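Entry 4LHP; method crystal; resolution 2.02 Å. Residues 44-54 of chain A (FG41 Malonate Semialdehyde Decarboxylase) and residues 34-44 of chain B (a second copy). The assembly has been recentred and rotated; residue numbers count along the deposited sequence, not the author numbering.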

# COMPACT_ATOMS: atom_id res chain seq x y z
N ALA A 44 -2.81 -5.10 12.52
CA ALA A 44 -2.19 -6.16 13.32
C ALA A 44 -2.49 -7.51 12.69
O ALA A 44 -3.65 -7.84 12.42
CB ALA A 44 -2.70 -6.11 14.75
N HIS A 45 -1.44 -8.28 12.45
CA HIS A 45 -1.56 -9.57 11.79
C HIS A 45 -1.18 -10.71 12.71
O HIS A 45 -0.43 -10.53 13.67
CB HIS A 45 -0.64 -9.64 10.57
CG HIS A 45 -0.91 -8.59 9.54
ND1 HIS A 45 -1.44 -8.88 8.31
CD2 HIS A 45 -0.70 -7.25 9.55
CE1 HIS A 45 -1.56 -7.77 7.61
NE2 HIS A 45 -1.11 -6.77 8.34
N ASP A 46 -1.70 -11.90 12.42
CA ASP A 46 -1.11 -13.12 12.93
C ASP A 46 0.31 -13.15 12.37
O ASP A 46 0.51 -12.92 11.18
CB ASP A 46 -1.90 -14.33 12.46
CG ASP A 46 -1.37 -15.63 13.01
OD1 ASP A 46 -0.33 -16.11 12.51
OD2 ASP A 46 -1.99 -16.18 13.95
N PRO A 47 1.31 -13.43 13.22
CA PRO A 47 2.71 -13.34 12.78
C PRO A 47 3.01 -14.17 11.53
O PRO A 47 3.91 -13.81 10.77
CB PRO A 47 3.48 -13.88 13.99
CG PRO A 47 2.61 -13.56 15.15
CD PRO A 47 1.21 -13.77 14.65
N SER A 48 2.28 -15.26 11.33
CA SER A 48 2.49 -16.11 10.16
C SER A 48 2.18 -15.36 8.87
O SER A 48 2.67 -15.73 7.80
CB SER A 48 1.64 -17.37 10.26
OG SER A 48 0.28 -17.06 10.47
N ASP A 49 1.36 -14.32 8.96
CA ASP A 49 0.97 -13.55 7.79
C ASP A 49 2.04 -12.55 7.36
O ASP A 49 2.01 -12.04 6.24
CB ASP A 49 -0.36 -12.83 8.04
CG ASP A 49 -1.56 -13.76 7.88
OD1 ASP A 49 -1.47 -14.71 7.07
OD2 ASP A 49 -2.58 -13.53 8.56
N ILE A 50 2.98 -12.26 8.25
CA ILE A 50 4.15 -11.45 7.90
C ILE A 50 5.39 -12.34 7.78
O ILE A 50 5.78 -13.00 8.74
CB ILE A 50 4.43 -10.35 8.93
CG1 ILE A 50 3.38 -9.24 8.83
CG2 ILE A 50 5.82 -9.76 8.72
CD1 ILE A 50 3.55 -8.13 9.84
N ILE A 51 5.98 -12.36 6.59
CA ILE A 51 7.24 -13.06 6.37
C ILE A 51 8.32 -12.06 6.00
O ILE A 51 8.38 -11.59 4.87
CB ILE A 51 7.16 -14.09 5.23
CG1 ILE A 51 6.07 -15.12 5.50
CG2 ILE A 51 8.50 -14.78 5.05
CD1 ILE A 51 5.74 -15.96 4.28
N ALA A 52 9.18 -11.73 6.97
CA ALA A 52 10.28 -10.80 6.72
C ALA A 52 11.59 -11.44 7.16
O ALA A 52 11.78 -11.75 8.33
CB ALA A 52 10.04 -9.50 7.47
N GLU A 53 12.49 -11.66 6.20
CA GLU A 53 13.78 -12.27 6.48
C GLU A 53 14.87 -11.20 6.46
O GLU A 53 14.61 -10.06 6.83
CB GLU A 53 14.04 -13.42 5.50
CG GLU A 53 13.00 -14.53 5.62
CD GLU A 53 13.22 -15.67 4.65
OE1 GLU A 53 14.06 -15.53 3.74
OE2 GLU A 53 12.54 -16.70 4.80
N ASP A 54 16.08 -11.55 6.03
CA ASP A 54 17.21 -10.63 6.18
C ASP A 54 17.92 -10.27 4.88
O ASP A 54 18.95 -9.60 4.90
CB ASP A 54 18.22 -11.21 7.17
CG ASP A 54 18.95 -12.42 6.62
OD1 ASP A 54 18.45 -13.01 5.64
OD2 ASP A 54 20.01 -12.78 7.17
N PRO B 34 18.26 -12.00 -3.93
CA PRO B 34 18.72 -13.01 -2.98
C PRO B 34 17.58 -13.88 -2.46
O PRO B 34 16.45 -13.40 -2.33
CB PRO B 34 19.32 -12.18 -1.84
CG PRO B 34 19.67 -10.88 -2.45
CD PRO B 34 18.66 -10.64 -3.54
N ALA B 35 17.87 -15.14 -2.18
CA ALA B 35 16.86 -16.07 -1.68
C ALA B 35 16.14 -15.52 -0.45
O ALA B 35 14.94 -15.76 -0.28
CB ALA B 35 17.51 -17.40 -1.35
N ARG B 36 16.86 -14.80 0.39
CA ARG B 36 16.28 -14.33 1.65
C ARG B 36 15.86 -12.86 1.61
O ARG B 36 15.44 -12.30 2.62
CB ARG B 36 17.25 -14.58 2.81
CG ARG B 36 17.54 -16.07 3.03
CD ARG B 36 18.39 -16.32 4.26
NE ARG B 36 17.77 -15.82 5.48
CZ ARG B 36 16.85 -16.47 6.19
NH1 ARG B 36 16.42 -17.67 5.82
NH2 ARG B 36 16.36 -15.91 7.29
N ASP B 37 15.95 -12.24 0.44
CA ASP B 37 15.36 -10.92 0.23
C ASP B 37 13.85 -11.11 0.16
O ASP B 37 13.24 -10.89 -0.88
CB ASP B 37 15.87 -10.28 -1.05
CG ASP B 37 15.37 -8.86 -1.24
OD1 ASP B 37 14.80 -8.30 -0.28
OD2 ASP B 37 15.54 -8.31 -2.34
N ARG B 38 13.26 -11.51 1.28
CA ARG B 38 11.86 -11.88 1.32
C ARG B 38 11.10 -11.04 2.34
O ARG B 38 11.40 -11.07 3.53
CB ARG B 38 11.70 -13.37 1.64
CG ARG B 38 10.25 -13.82 1.63
CD ARG B 38 10.11 -15.33 1.61
NE ARG B 38 8.70 -15.69 1.58
CZ ARG B 38 8.24 -16.94 1.59
NH1 ARG B 38 9.08 -17.96 1.64
NH2 ARG B 38 6.94 -17.15 1.55
N PHE B 39 10.11 -10.30 1.85
CA PHE B 39 9.33 -9.41 2.70
C PHE B 39 7.90 -9.37 2.20
O PHE B 39 7.60 -8.73 1.19
CB PHE B 39 9.97 -8.02 2.72
CG PHE B 39 11.40 -8.04 3.17
CD1 PHE B 39 12.43 -8.03 2.26
CD2 PHE B 39 11.70 -8.13 4.52
CE1 PHE B 39 13.75 -8.07 2.68
CE2 PHE B 39 13.01 -8.17 4.95
CZ PHE B 39 14.03 -8.14 4.03
N GLN B 40 7.02 -10.07 2.91
CA GLN B 40 5.65 -10.25 2.46
C GLN B 40 4.67 -10.01 3.59
O GLN B 40 4.88 -10.46 4.72
CB GLN B 40 5.46 -11.66 1.91
CG GLN B 40 6.50 -12.06 0.88
CD GLN B 40 6.34 -13.49 0.41
OE1 GLN B 40 6.26 -14.41 1.22
NE2 GLN B 40 6.28 -13.69 -0.90
N ILE B 41 3.61 -9.29 3.26
CA ILE B 41 2.50 -9.08 4.18
C ILE B 41 1.27 -9.68 3.53
O ILE B 41 0.93 -9.36 2.38
CB ILE B 41 2.22 -7.60 4.43
CG1 ILE B 41 3.46 -6.89 4.95
CG2 ILE B 41 1.06 -7.45 5.43
CD1 ILE B 41 3.38 -5.41 4.79
N LEU B 42 0.60 -10.54 4.27
CA LEU B 42 -0.62 -11.15 3.77
C LEU B 42 -1.83 -10.68 4.56
O LEU B 42 -1.81 -10.63 5.79
CB LEU B 42 -0.53 -12.66 3.87
CG LEU B 42 0.14 -13.44 2.75
CD1 LEU B 42 1.69 -13.20 2.71
CD2 LEU B 42 -0.25 -14.95 2.88
N THR B 43 -2.90 -10.34 3.84
CA THR B 43 -4.12 -9.88 4.46
C THR B 43 -5.28 -10.66 3.87
O THR B 43 -5.50 -10.65 2.66
CB THR B 43 -4.32 -8.39 4.21
OG1 THR B 43 -3.13 -7.69 4.61
CG2 THR B 43 -5.50 -7.87 5.00
N ALA B 44 -6.02 -11.34 4.74
CA ALA B 44 -7.16 -12.12 4.30
C ALA B 44 -8.45 -11.34 4.54
O ALA B 44 -8.60 -10.68 5.56
CB ALA B 44 -7.21 -13.45 5.05
O HOH W 1 13.56 -18.41 6.82
O HOH W 2 11.41 -18.52 2.19
O HOH W 3 13.40 -17.40 1.96

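Two copies of the protein meet by extending a sheet: Ile50(A)–Ala52(A) runs antiparallel to the B strand that begins at Phe39(B), and the backbone supplies the common grammar. The two stretches bury 785 Å² between them, with Glu53(A) and Ile51(A) the most covered residues of A. Ile51(A) and Gln40(B) form the hydrogen-bonded pair: Ile51(A) N donates to Gln40(B) O at 2.9 Å, and Gln40(B) N to Ile51(A) O at 2.8 Å. The ladder continues at both ends, from Leu42(B) N to Asp49(A) O (2.8 Å) and from Glu53(A) N to Arg38(B) O (2.9 Å).

Side chains then alternate. Ile50(A), Ala52(A), Phe39(B) and Ile41(B) share one face. Phe39(B), with chi1 m, lays its ring along the strand so that its edge meets the small Ala52(A), Ala52(A) CB to Phe39(B) CD2 3.7 Å. Ile51(A) and Gln40(B) occupy the other face. The m,t rotamer of Ile51(A) carries CD1 to 3.2 Å from Arg38(B) NH2, while its CG2 lies over a face of the guanidinium. That guanidinium sits at the end of a fully extended chain, all t, and is held by Gln40(B) OE1, which accepts from both NE and NH2 of Arg38(B) at 2.8 Å. A charged group so fixed can offer its flat surface to a buried isoleucine.

Beyond the strand, Glu53(A) and Asp54(A) both answer Arg36(B). Arg36(B) breaks from extension at chi3 (p), and its NE donates to Asp54(A) OD1 at 2.9 Å in a salt bridge. Glu53(A) OE1 lies over the guanidinium face, 3.8 Å from Arg36(B) NH1, a long bridge of charge alone. Water 1 links Glu53(A) OE2 (2.8 Å) to Arg36(B) NH1 (3.1 Å), adding the directional link that contact lacks.

At the far end, His45(A), chi1 m, points ND1 at Leu42(B) O (3.1 Å), a weak hydrogen bond made at the ring edge.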